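Integral membrane indolylacetylinositol arabinosyltransferase EmbC (Mycolicibacterium smegmatis, PDB 7BVE) probably polymerises arabinose into the arabinan of the mycobacterial cell wall as a membrane-embedded glycosyltransferase, and binds the anti-tuberculosis drug ethambutol. Local coordinates at residues A[812-816]-A[827-833]; A[255-260]-A[342-347]; A[176-180]-A[1069-1073]. The contacts are given in a common frame with arbitrary orientation. Residues are numbered along the deposited sequence.

The three contacts sample separate regions of a multidomain membrane protein. Contact 3 has the widest span: it brings the exit of strand 171-175, in the concanavalin-like N-terminal domain, against the C-terminal tail, and both other contacts fall between its two segments in sequence. Contact 2 comes next along the chain, pairing helices 258-272 and 332-349 of the GT-C membrane region, and is followed by contact 1, a loop of the C-terminal domain. Centre-to-centre distances are about 72 Å (contacts 1 and 2), 51 Å (1 and 3) and 58 Å (2 and 3). Contacts 1 and 2 each have both segments within one region and are packing internal to it, whereas contact 3 joins the concanavalin-like domain to the C-terminal tail.

Contact 1. Residues A[812-816]-A[827-833]; sequences AGING and PATTPVL
The shortest polar link runs from Asn815 ND2 to Val832 O, 2.6 Å with an N-H...O angle of 131°; Asn815 reaches it with chi1 t (-160°) and chi2 near 8°. A weak backbone bond joins Ile814 N to Pro827 O at 3.5 Å. Both donors are corner residues of a type I beta turn, 813-816: Ile814 (-77/-19), Asn815 (-103/8), Gly816 N to Gly813 O 3.2 Å, with Gly816 at 74/22. Pro827 (-70/-21) and Ala828 (-81/-2) have helical-region angles and Thr829 (-132/-17) a broader phi; Thr830 to Leu833 extend. CA atoms approach at Ile814-Ala828 (5.1 Å) and Asn815-Pro831 (5.0 Å). Ile814, tt, lays CG2 4.1 Å from Pro831 CD and CD1 3.4 Å from Ala828 O; Asn815 CB meets Pro831 CB at 4.0 Å. Leu833, its side chain about 14 Å from a bound calcium ion, packs on Leu758 and Phe766. The pair thus closes an irregular loop of the C-terminal domain, between strands 762-764 and 833-834.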
ATOM      1  N   ALA A 812      29.138  22.717  36.872  1.00 57.05           N
ATOM      2  CA  ALA A 812      28.701  23.949  37.510  1.00 57.05           C
ATOM      3  C   ALA A 812      28.461  25.009  36.444  1.00 57.05           C
ATOM      4  O   ALA A 812      29.165  25.052  35.431  1.00 57.05           O
ATOM      5  CB  ALA A 812      29.733  24.448  38.530  1.00 57.05           C
ATOM      6  N   GLY A 813      27.458  25.862  36.676  1.00 49.75           N
ATOM      7  CA  GLY A 813      27.070  26.875  35.724  1.00 49.75           C
ATOM      8  C   GLY A 813      27.012  28.259  36.355  1.00 49.75           C
ATOM      9  O   GLY A 813      27.192  28.427  37.566  1.00 49.75           O
ATOM     10  N   ILE A 814      26.756  29.258  35.506  1.00 48.19           N
ATOM     11  CA  ILE A 814      26.638  30.626  35.990  1.00 48.19           C
ATOM     12  C   ILE A 814      25.284  30.837  36.658  1.00 48.19           C
ATOM     13  O   ILE A 814      25.116  31.767  37.457  1.00 48.19           O
ATOM     14  CB  ILE A 814      26.897  31.611  34.828  1.00 48.19           C
ATOM     15  CG1 ILE A 814      27.153  33.035  35.336  1.00 48.19           C
ATOM     16  CG2 ILE A 814      25.761  31.596  33.819  1.00 48.19           C
ATOM     17  CD1 ILE A 814      27.682  33.968  34.282  1.00 48.19           C
ATOM     18  N   ASN A 815      24.321  29.966  36.378  1.00 51.89           N
ATOM     19  CA  ASN A 815      23.035  29.956  37.052  1.00 51.89           C
ATOM     20  C   ASN A 815      22.976  28.833  38.087  1.00 51.89           C
ATOM     21  O   ASN A 815      21.927  28.552  38.670  1.00 51.89           O
ATOM     22  CB  ASN A 815      21.922  29.806  36.023  1.00 51.89           C
ATOM     23  CG  ASN A 815      20.583  30.247  36.543  1.00 51.89           C
ATOM     24  OD1 ASN A 815      20.485  30.804  37.634  1.00 51.89           O
ATOM     25  ND2 ASN A 815      19.539  29.950  35.793  1.00 51.89           N
ATOM     26  N   GLY A 816      24.108  28.182  38.335  1.00 52.91           N
ATOM     27  CA  GLY A 816      24.082  26.954  39.099  1.00 52.91           C
ATOM     28  C   GLY A 816      23.533  25.781  38.326  1.00 52.91           C
ATOM     29  O   GLY A 816      23.098  24.796  38.928  1.00 52.91           O
ATOM     30  N   PRO A 827      28.721  27.165  29.043  1.00 42.66           N
ATOM     31  CA  PRO A 827      27.926  27.082  30.278  1.00 42.66           C
ATOM     32  C   PRO A 827      28.338  28.082  31.340  1.00 42.66           C
ATOM     33  O   PRO A 827      27.528  28.391  32.223  1.00 42.66           O
ATOM     34  CB  PRO A 827      28.169  25.646  30.756  1.00 42.66           C
ATOM     35  CG  PRO A 827      28.635  24.914  29.551  1.00 42.66           C
ATOM     36  CD  PRO A 827      29.435  25.907  28.777  1.00 42.66           C
ATOM     37  N   ALA A 828      29.562  28.601  31.281  1.00 42.59           N
ATOM     38  CA  ALA A 828      30.029  29.570  32.261  1.00 42.59           C
ATOM     39  C   ALA A 828      29.554  30.988  31.979  1.00 42.59           C
ATOM     40  O   ALA A 828      29.870  31.890  32.759  1.00 42.59           O
ATOM     41  CB  ALA A 828      31.556  29.552  32.327  1.00 42.59           C
ATOM     42  N   THR A 829      28.814  31.216  30.888  1.00 42.72           N
ATOM     43  CA  THR A 829      28.376  32.569  30.564  1.00 42.72           C
ATOM     44  C   THR A 829      26.886  32.599  30.221  1.00 42.72           C
ATOM     45  O   THR A 829      26.260  33.662  30.284  1.00 42.72           O
ATOM     46  CB  THR A 829      29.219  33.118  29.405  1.00 42.72           C
ATOM     47  OG1 THR A 829      30.591  32.774  29.623  1.00 42.72           O
ATOM     48  CG2 THR A 829      29.151  34.645  29.337  1.00 42.72           C
ATOM     49  N   THR A 830      26.288  31.451  29.926  1.00 38.28           N
ATOM     50  CA  THR A 830      24.891  31.381  29.501  1.00 38.28           C
ATOM     51  C   THR A 830      24.032  30.816  30.622  1.00 38.28           C
ATOM     52  O   THR A 830      24.178  29.626  30.971  1.00 38.28           O
ATOM     53  CB  THR A 830      24.759  30.540  28.233  1.00 38.28           C
ATOM     54  OG1 THR A 830      25.451  31.188  27.160  1.00 38.28           O
ATOM     55  CG2 THR A 830      23.307  30.359  27.845  1.00 38.28           C
ATOM     56  N   PRO A 831      23.153  31.614  31.222  1.00 36.79           N
ATOM     57  CA  PRO A 831      22.220  31.074  32.210  1.00 36.79           C
ATOM     58  C   PRO A 831      21.092  30.306  31.549  1.00 36.79           C
ATOM     59  O   PRO A 831      20.713  30.571  30.411  1.00 36.79           O
ATOM     60  CB  PRO A 831      21.692  32.326  32.913  1.00 36.79           C
ATOM     61  CG  PRO A 831      21.821  33.387  31.903  1.00 36.79           C
ATOM     62  CD  PRO A 831      23.056  33.078  31.122  1.00 36.79           C
ATOM     63  N   VAL A 832      20.560  29.333  32.275  1.00 36.41           N
ATOM     64  CA  VAL A 832      19.463  28.503  31.798  1.00 36.41           C
ATOM     65  C   VAL A 832      18.373  28.498  32.858  1.00 36.41           C
ATOM     66  O   VAL A 832      18.652  28.307  34.047  1.00 36.41           O
ATOM     67  CB  VAL A 832      19.925  27.059  31.493  1.00 36.41           C
ATOM     68  CG1 VAL A 832      18.763  26.188  31.059  1.00 36.41           C
ATOM     69  CG2 VAL A 832      20.990  27.044  30.430  1.00 36.41           C
ATOM     70  N   LEU A 833      17.140  28.731  32.437  1.00 35.09           N
ATOM     71  CA  LEU A 833      15.968  28.527  33.270  1.00 35.09           C
ATOM     72  C   LEU A 833      15.136  27.404  32.664  1.00 35.09           C
ATOM     73  O   LEU A 833      15.542  26.758  31.701  1.00 35.09           O
ATOM     74  CB  LEU A 833      15.175  29.823  33.430  1.00 35.09           C
ATOM     75  CG  LEU A 833      15.548  30.742  34.600  1.00 35.09           C
ATOM     76  CD1 LEU A 833      16.888  31.401  34.444  1.00 35.09           C
ATOM     77  CD2 LEU A 833      14.512  31.810  34.730  1.00 35.09           C
TER

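Contact 2. Residues A[255-260]-A[342-347]; sequences SMTPLD and WWVISR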
ATOM      1  N   SER A 255      14.084  22.970 -41.158  1.00 25.09           N
ATOM      2  CA  SER A 255      12.974  23.910 -41.285  1.00 25.09           C
ATOM      3  C   SER A 255      12.269  23.977 -39.946  1.00 25.09           C
ATOM      4  O   SER A 255      12.403  23.064 -39.142  1.00 25.09           O
ATOM      5  CB  SER A 255      11.978  23.472 -42.361  1.00 25.09           C
ATOM      6  OG  SER A 255      11.312  22.288 -41.964  1.00 25.09           O
ATOM      7  N   MET A 256      11.499  25.037 -39.720  1.00 22.49           N
ATOM      8  CA  MET A 256      10.716  25.148 -38.499  1.00 22.49           C
ATOM      9  C   MET A 256       9.274  25.514 -38.811  1.00 22.49           C
ATOM     10  O   MET A 256       8.979  26.152 -39.821  1.00 22.49           O
ATOM     11  CB  MET A 256      11.291  26.176 -37.531  1.00 22.49           C
ATOM     12  CG  MET A 256      12.582  25.760 -36.879  1.00 22.49           C
ATOM     13  SD  MET A 256      13.159  26.978 -35.693  1.00 22.49           S
ATOM     14  CE  MET A 256      11.958  26.748 -34.393  1.00 22.49           C
ATOM     15  N   THR A 257       8.384  25.091 -37.926  1.00 15.07           N
ATOM     16  CA  THR A 257       6.958  25.378 -37.956  1.00 15.07           C
ATOM     17  C   THR A 257       6.601  26.068 -36.651  1.00 15.07           C
ATOM     18  O   THR A 257       7.442  26.175 -35.755  1.00 15.07           O
ATOM     19  CB  THR A 257       6.168  24.067 -38.148  1.00 15.07           C
ATOM     20  OG1 THR A 257       6.484  23.160 -37.095  1.00 15.07           O
ATOM     21  CG2 THR A 257       6.515  23.428 -39.463  1.00 15.07           C
ATOM     22  N   PRO A 258       5.382  26.619 -36.527  1.00 15.07           N
ATOM     23  CA  PRO A 258       4.969  27.151 -35.213  1.00 15.07           C
ATOM     24  C   PRO A 258       4.898  26.133 -34.084  1.00 15.07           C
ATOM     25  O   PRO A 258       5.212  26.479 -32.937  1.00 15.07           O
ATOM     26  CB  PRO A 258       3.596  27.753 -35.518  1.00 15.07           C
ATOM     27  CG  PRO A 258       3.715  28.201 -36.897  1.00 15.07           C
ATOM     28  CD  PRO A 258       4.552  27.196 -37.601  1.00 15.07           C
ATOM     29  N   LEU A 259       4.505  24.893 -34.363  1.00 15.07           N
ATOM     30  CA  LEU A 259       4.413  23.891 -33.307  1.00 15.07           C
ATOM     31  C   LEU A 259       5.792  23.483 -32.806  1.00 15.07           C
ATOM     32  O   LEU A 259       5.975  23.210 -31.611  1.00 15.07           O
ATOM     33  CB  LEU A 259       3.638  22.681 -33.822  1.00 15.07           C
ATOM     34  CG  LEU A 259       3.372  21.535 -32.859  1.00 15.07           C
ATOM     35  CD1 LEU A 259       2.558  22.022 -31.685  1.00 15.07           C
ATOM     36  CD2 LEU A 259       2.652  20.453 -33.583  1.00 15.07           C
ATOM     37  N   ASP A 260       6.783  23.476 -33.698  1.00 15.07           N
ATOM     38  CA  ASP A 260       8.153  23.182 -33.300  1.00 15.07           C
ATOM     39  C   ASP A 260       8.715  24.286 -32.426  1.00 15.07           C
ATOM     40  O   ASP A 260       9.418  24.013 -31.446  1.00 15.07           O
ATOM     41  CB  ASP A 260       9.021  22.998 -34.538  1.00 15.07           C
ATOM     42  CG  ASP A 260       8.627  21.788 -35.345  1.00 15.07           C
ATOM     43  OD1 ASP A 260       8.101  20.823 -34.760  1.00 15.07           O
ATOM     44  OD2 ASP A 260       8.835  21.804 -36.573  1.00 15.07           O
ATOM     45  N   TRP A 342      11.939  14.984 -30.139  1.00 15.07           N
ATOM     46  CA  TRP A 342      10.766  15.537 -30.824  1.00 15.07           C
ATOM     47  C   TRP A 342      10.983  15.708 -32.326  1.00 15.07           C
ATOM     48  O   TRP A 342      10.047  15.543 -33.113  1.00 15.07           O
ATOM     49  CB  TRP A 342      10.351  16.862 -30.198  1.00 15.07           C
ATOM     50  CG  TRP A 342       9.329  17.607 -31.016  1.00 15.07           C
ATOM     51  CD1 TRP A 342       9.547  18.761 -31.700  1.00 15.07           C
ATOM     52  CD2 TRP A 342       7.974  17.226 -31.299  1.00 15.07           C
ATOM     53  NE1 TRP A 342       8.409  19.137 -32.364  1.00 15.07           N
ATOM     54  CE2 TRP A 342       7.427  18.217 -32.131  1.00 15.07           C
ATOM     55  CE3 TRP A 342       7.159  16.159 -30.909  1.00 15.07           C
ATOM     56  CZ2 TRP A 342       6.121  18.165 -32.592  1.00 15.07           C
ATOM     57  CZ3 TRP A 342       5.868  16.109 -31.374  1.00 15.07           C
ATOM     58  CH2 TRP A 342       5.351  17.117 -32.186  1.00 15.07           C
ATOM     59  N   TRP A 343      12.202  16.025 -32.755  1.00 15.07           N
ATOM     60  CA  TRP A 343      12.427  16.165 -34.193  1.00 15.07           C
ATOM     61  C   TRP A 343      12.430  14.802 -34.894  1.00 15.07           C
ATOM     62  O   TRP A 343      11.979  14.687 -36.041  1.00 15.07           O
ATOM     63  CB  TRP A 343      13.705  16.983 -34.414  1.00 15.07           C
ATOM     64  CG  TRP A 343      13.434  18.475 -34.175  1.00 15.07           C
ATOM     65  CD1 TRP A 343      13.197  19.103 -32.969  1.00 15.07           C
ATOM     66  CD2 TRP A 343      13.436  19.513 -35.152  1.00 15.07           C
ATOM     67  NE1 TRP A 343      12.995  20.438 -33.147  1.00 15.07           N
ATOM     68  CE2 TRP A 343      13.144  20.727 -34.474  1.00 15.07           C
ATOM     69  CE3 TRP A 343      13.637  19.538 -36.540  1.00 15.07           C
ATOM     70  CZ2 TRP A 343      13.062  21.931 -35.126  1.00 15.07           C
ATOM     71  CZ3 TRP A 343      13.559  20.740 -37.169  1.00 15.07           C
ATOM     72  CH2 TRP A 343      13.274  21.921 -36.463  1.00 15.07           C
ATOM     73  N   VAL A 344      12.829  13.743 -34.182  1.00 15.07           N
ATOM     74  CA  VAL A 344      12.689  12.382 -34.699  1.00 15.07           C
ATOM     75  C   VAL A 344      11.221  11.965 -34.754  1.00 15.07           C
ATOM     76  O   VAL A 344      10.788  11.336 -35.723  1.00 15.07           O
ATOM     77  CB  VAL A 344      13.547  11.406 -33.864  1.00 15.07           C
ATOM     78  CG1 VAL A 344      13.189   9.970 -34.116  1.00 15.07           C
ATOM     79  CG2 VAL A 344      15.000  11.569 -34.217  1.00 15.07           C
ATOM     80  N   ILE A 345      10.421  12.339 -33.748  1.00 18.80           N
ATOM     81  CA  ILE A 345       8.991  11.999 -33.763  1.00 18.80           C
ATOM     82  C   ILE A 345       8.267  12.707 -34.905  1.00 18.80           C
ATOM     83  O   ILE A 345       7.526  12.086 -35.670  1.00 18.80           O
ATOM     84  CB  ILE A 345       8.334  12.321 -32.408  1.00 18.80           C
ATOM     85  CG1 ILE A 345       8.743  11.317 -31.340  1.00 18.80           C
ATOM     86  CG2 ILE A 345       6.826  12.363 -32.511  1.00 18.80           C
ATOM     87  CD1 ILE A 345       8.270  11.693 -29.973  1.00 18.80           C
ATOM     88  N   SER A 346       8.479  14.007 -35.052  1.00 15.07           N
ATOM     89  CA  SER A 346       7.706  14.758 -36.028  1.00 15.07           C
ATOM     90  C   SER A 346       8.216  14.623 -37.458  1.00 15.07           C
ATOM     91  O   SER A 346       7.440  14.859 -38.385  1.00 15.07           O
ATOM     92  CB  SER A 346       7.670  16.229 -35.639  1.00 15.07           C
ATOM     93  OG  SER A 346       8.957  16.805 -35.693  1.00 15.07           O
ATOM     94  N   ARG A 347       9.486  14.264 -37.676  1.00 15.07           N
ATOM     95  CA  ARG A 347       9.996  14.169 -39.038  1.00 15.07           C
ATOM     96  C   ARG A 347      10.129  12.753 -39.568  1.00 15.07           C
ATOM     97  O   ARG A 347      10.241  12.581 -40.782  1.00 15.07           O
ATOM     98  CB  ARG A 347      11.366  14.845 -39.161  1.00 15.07           C
ATOM     99  CG  ARG A 347      11.343  16.276 -39.631  1.00 15.07           C
ATOM    100  CD  ARG A 347      10.839  17.209 -38.573  1.00 15.07           C
ATOM    101  NE  ARG A 347      10.978  18.602 -38.984  1.00 15.07           N
ATOM    102  CZ  ARG A 347      10.477  19.613 -38.312  1.00 15.07           C
ATOM    103  NH1 ARG A 347       9.813  19.407 -37.187  1.00 15.07           N
ATOM    104  NH2 ARG A 347      10.645  20.848 -38.749  1.00 15.07           N
TER
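Asp260 organises this helix-helix contact, and its rotamer explains how. With chi1 m (-66°) and CA-to-CB directed toward helix 332-349, its carboxylate enters a hole formed by Trp342, Trp343, Ser346 and Arg347, a knob-into-hole arrangement with a charged knob. Asp260 OD1 accepts from Trp342 NE1 at 2.9 Å (150°), which that indole, chi1 t, presents at its edge. The other oxygen is busier: Asp260 OD2 forms a salt bridge with Arg347, receiving Arg347 NH1 at 2.7 Å and Arg347 NH2 at 3.0 Å. Asp260 OD2 also accepts from Thr257 OG1 at 2.8 Å.

Thr257, chi1 p, is the N-cap of helix 258-272, so its OG1 additionally takes a weak bond from Asp260 N at 3.4 Å. Arg347 holds an off-rotamer chi1 of -95° and an otherwise p, t chain; Arg347 NH1 also donates to Ser346 OG at 3.1 Å, and NE donates to Arg252 O. Trp343, chi1 m, also reaches segment 255-260, but nearer its N-terminal end: Trp343 CH2 meets Ser255 O at 3.0 Å and Met256 CG at 3.9 Å along the ring edge. Leu259 CD2 touches Trp342 CZ2 at 4.3 Å, and both side chains continue onto helix 361-378. The arrangement is a partly buried salt bridge at a capped helix start, within the membrane-helix bundle of a GT-C glycosyltransferase, with the Arg347 side chain about 10 Å from the bound phosphopantetheine group PN7.

Contact 3. Residues A[176-180]-A[1069-1073]; sequences GYDFR and APLRL
Here the C-terminal tail crosses the loop leaving strand 171-175 of the concanavalin-like beta domain, whose seven-stranded sheet carries 171-175 at one edge and 1056-1062 at the other. Both segments are irregular; CA 177-180 and CA 1069-1072 run 101° apart, and the closest CA pair is Asp178-Arg1072 at 7.2 Å. Gly176 sits at 85/7, and the chain from Tyr177 is extended except at Phe179 (-99/36). Residues 1069-1073 are extended throughout (Ala1069 -164/157, Pro1070 -69/161, Arg1072 -82/122).

Two arginines donate across the contact to backbone carbonyls. Arg1072, with chi1 to chi3 all t and chi4 -83°, gives NE to Asp178 O at 3.1 Å (161°), with a weak second bond from NH2 at 3.4 Å. Arg180, m, t, m, gives NH1 to Pro1070 O at 3.2 Å (159°), and its NH2 goes to Ala65 O. The Asp178 carboxylate, chi1 t (-160°), is satisfied within its own segment by a bidentate salt bridge: Arg180 NE to Asp178 OD1, 3.2 Å, and Arg180 NH1 to Asp178 OD2, 3.3 Å. Ala1069 O accepts from Arg207, and Arg180 O from Arg121. Leu1071 turns instead onto Phe488 of helix 479-492. Arg1072 is the residue most covered, its CG 3.3 Å from Asp178 OD2.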
ATOM      1  N   GLY A 176      32.850 -20.957  11.793  1.00 34.75           N
ATOM      2  CA  GLY A 176      31.465 -21.110  11.398  1.00 34.75           C
ATOM      3  C   GLY A 176      30.730 -19.818  11.149  1.00 34.75           C
ATOM      4  O   GLY A 176      29.515 -19.841  10.935  1.00 34.75           O
ATOM      5  N   TYR A 177      31.433 -18.692  11.161  1.00 31.77           N
ATOM      6  CA  TYR A 177      30.848 -17.375  10.963  1.00 31.77           C
ATOM      7  C   TYR A 177      31.986 -16.439  10.593  1.00 31.77           C
ATOM      8  O   TYR A 177      33.152 -16.720  10.879  1.00 31.77           O
ATOM      9  CB  TYR A 177      30.107 -16.900  12.218  1.00 31.77           C
ATOM     10  CG  TYR A 177      29.390 -15.577  12.100  1.00 31.77           C
ATOM     11  CD1 TYR A 177      28.255 -15.450  11.319  1.00 31.77           C
ATOM     12  CD2 TYR A 177      29.828 -14.469  12.805  1.00 31.77           C
ATOM     13  CE1 TYR A 177      27.592 -14.247  11.219  1.00 31.77           C
ATOM     14  CE2 TYR A 177      29.171 -13.262  12.716  1.00 31.77           C
ATOM     15  CZ  TYR A 177      28.054 -13.158  11.922  1.00 31.77           C
ATOM     16  OH  TYR A 177      27.392 -11.955  11.827  1.00 31.77           O
ATOM     17  N   ASP A 178      31.641 -15.336   9.933  1.00 22.33           N
ATOM     18  CA  ASP A 178      32.636 -14.385   9.446  1.00 22.33           C
ATOM     19  C   ASP A 178      32.866 -13.351  10.546  1.00 22.33           C
ATOM     20  O   ASP A 178      32.114 -12.390  10.700  1.00 22.33           O
ATOM     21  CB  ASP A 178      32.166 -13.767   8.137  1.00 22.33           C
ATOM     22  CG  ASP A 178      33.290 -13.164   7.337  1.00 22.33           C
ATOM     23  OD1 ASP A 178      34.419 -13.099   7.851  1.00 22.33           O
ATOM     24  OD2 ASP A 178      33.061 -12.799   6.169  1.00 22.33           O
ATOM     25  N   PHE A 179      33.918 -13.565  11.335  1.00 21.88           N
ATOM     26  CA  PHE A 179      34.253 -12.709  12.466  1.00 21.88           C
ATOM     27  C   PHE A 179      35.343 -11.708  12.134  1.00 21.88           C
ATOM     28  O   PHE A 179      36.188 -11.427  12.984  1.00 21.88           O
ATOM     29  CB  PHE A 179      34.706 -13.532  13.672  1.00 21.88           C
ATOM     30  CG  PHE A 179      33.624 -14.334  14.318  1.00 21.88           C
ATOM     31  CD1 PHE A 179      32.695 -13.726  15.140  1.00 21.88           C
ATOM     32  CD2 PHE A 179      33.566 -15.704  14.144  1.00 21.88           C
ATOM     33  CE1 PHE A 179      31.712 -14.461  15.744  1.00 21.88           C
ATOM     34  CE2 PHE A 179      32.588 -16.443  14.747  1.00 21.88           C
ATOM     35  CZ  PHE A 179      31.657 -15.823  15.544  1.00 21.88           C
ATOM     36  N   ARG A 180      35.374 -11.195  10.925  1.00 15.07           N
ATOM     37  CA  ARG A 180      36.394 -10.209  10.615  1.00 15.07           C
ATOM     38  C   ARG A 180      36.020  -8.864  11.221  1.00 15.07           C
ATOM     39  O   ARG A 180      34.856  -8.461  11.148  1.00 15.07           O
ATOM     40  CB  ARG A 180      36.599 -10.085   9.115  1.00 15.07           C
ATOM     41  CG  ARG A 180      37.390 -11.224   8.540  1.00 15.07           C
ATOM     42  CD  ARG A 180      37.665 -11.062   7.072  1.00 15.07           C
ATOM     43  NE  ARG A 180      36.490 -11.305   6.255  1.00 15.07           N
ATOM     44  CZ  ARG A 180      36.461 -11.141   4.943  1.00 15.07           C
ATOM     45  NH1 ARG A 180      35.358 -11.393   4.266  1.00 15.07           N
ATOM     46  NH2 ARG A 180      37.540 -10.734   4.306  1.00 15.07           N
ATOM     47  N   ALA A1069      38.783 -13.271  -1.703  1.00 15.07           N
ATOM     48  CA  ALA A1069      38.099 -13.544  -0.451  1.00 15.07           C
ATOM     49  C   ALA A1069      36.616 -13.301  -0.671  1.00 15.07           C
ATOM     50  O   ALA A1069      36.243 -12.579  -1.600  1.00 15.07           O
ATOM     51  CB  ALA A1069      38.636 -12.645   0.675  1.00 15.07           C
ATOM     52  N   PRO A1070      35.747 -13.907   0.137  1.00 15.07           N
ATOM     53  CA  PRO A1070      34.314 -13.635  -0.006  1.00 15.07           C
ATOM     54  C   PRO A1070      33.969 -12.218   0.415  1.00 15.07           C
ATOM     55  O   PRO A1070      34.715 -11.535   1.111  1.00 15.07           O
ATOM     56  CB  PRO A1070      33.667 -14.664   0.920  1.00 15.07           C
ATOM     57  CG  PRO A1070      34.651 -15.737   1.024  1.00 15.07           C
ATOM     58  CD  PRO A1070      35.975 -15.070   1.009  1.00 15.07           C
ATOM     59  N   LEU A1071      32.809 -11.769  -0.039  1.00 15.07           N
ATOM     60  CA  LEU A1071      32.294 -10.454   0.302  1.00 15.07           C
ATOM     61  C   LEU A1071      31.409 -10.592   1.531  1.00 15.07           C
ATOM     62  O   LEU A1071      30.384 -11.274   1.484  1.00 15.07           O
ATOM     63  CB  LEU A1071      31.519  -9.860  -0.873  1.00 15.07           C
ATOM     64  CG  LEU A1071      32.340  -9.433  -2.089  1.00 15.07           C
ATOM     65  CD1 LEU A1071      31.438  -9.126  -3.253  1.00 15.07           C
ATOM     66  CD2 LEU A1071      33.155  -8.215  -1.747  1.00 15.07           C
ATOM     67  N   ARG A1072      31.814  -9.961   2.629  1.00 15.07           N
ATOM     68  CA  ARG A1072      31.091 -10.085   3.888  1.00 15.07           C
ATOM     69  C   ARG A1072      29.902  -9.140   3.893  1.00 15.07           C
ATOM     70  O   ARG A1072      30.071  -7.927   3.763  1.00 15.07           O
ATOM     71  CB  ARG A1072      31.987  -9.762   5.075  1.00 15.07           C
ATOM     72  CG  ARG A1072      31.293 -10.046   6.372  1.00 15.07           C
ATOM     73  CD  ARG A1072      32.027  -9.536   7.577  1.00 15.07           C
ATOM     74  NE  ARG A1072      31.370 -10.017   8.781  1.00 15.07           N
ATOM     75  CZ  ARG A1072      30.308  -9.454   9.339  1.00 15.07           C
ATOM     76  NH1 ARG A1072      29.759  -8.378   8.804  1.00 15.07           N
ATOM     77  NH2 ARG A1072      29.784  -9.980  10.430  1.00 15.07           N
ATOM     78  N   LEU A1073      28.707  -9.683   4.072  1.00 19.51           N
ATOM     79  CA  LEU A1073      27.501  -8.874   4.142  1.00 19.51           C
ATOM     80  C   LEU A1073      27.098  -8.710   5.599  1.00 19.51           C
ATOM     81  O   LEU A1073      27.048  -9.688   6.350  1.00 19.51           O
ATOM     82  CB  LEU A1073      26.369  -9.481   3.310  1.00 19.51           C
ATOM     83  CG  LEU A1073      25.591 -10.756   3.633  1.00 19.51           C
ATOM     84  CD1 LEU A1073      24.306 -10.734   2.849  1.00 19.51           C
ATOM     85  CD2 LEU A1073      26.386 -11.994   3.279  1.00 19.51           C
TER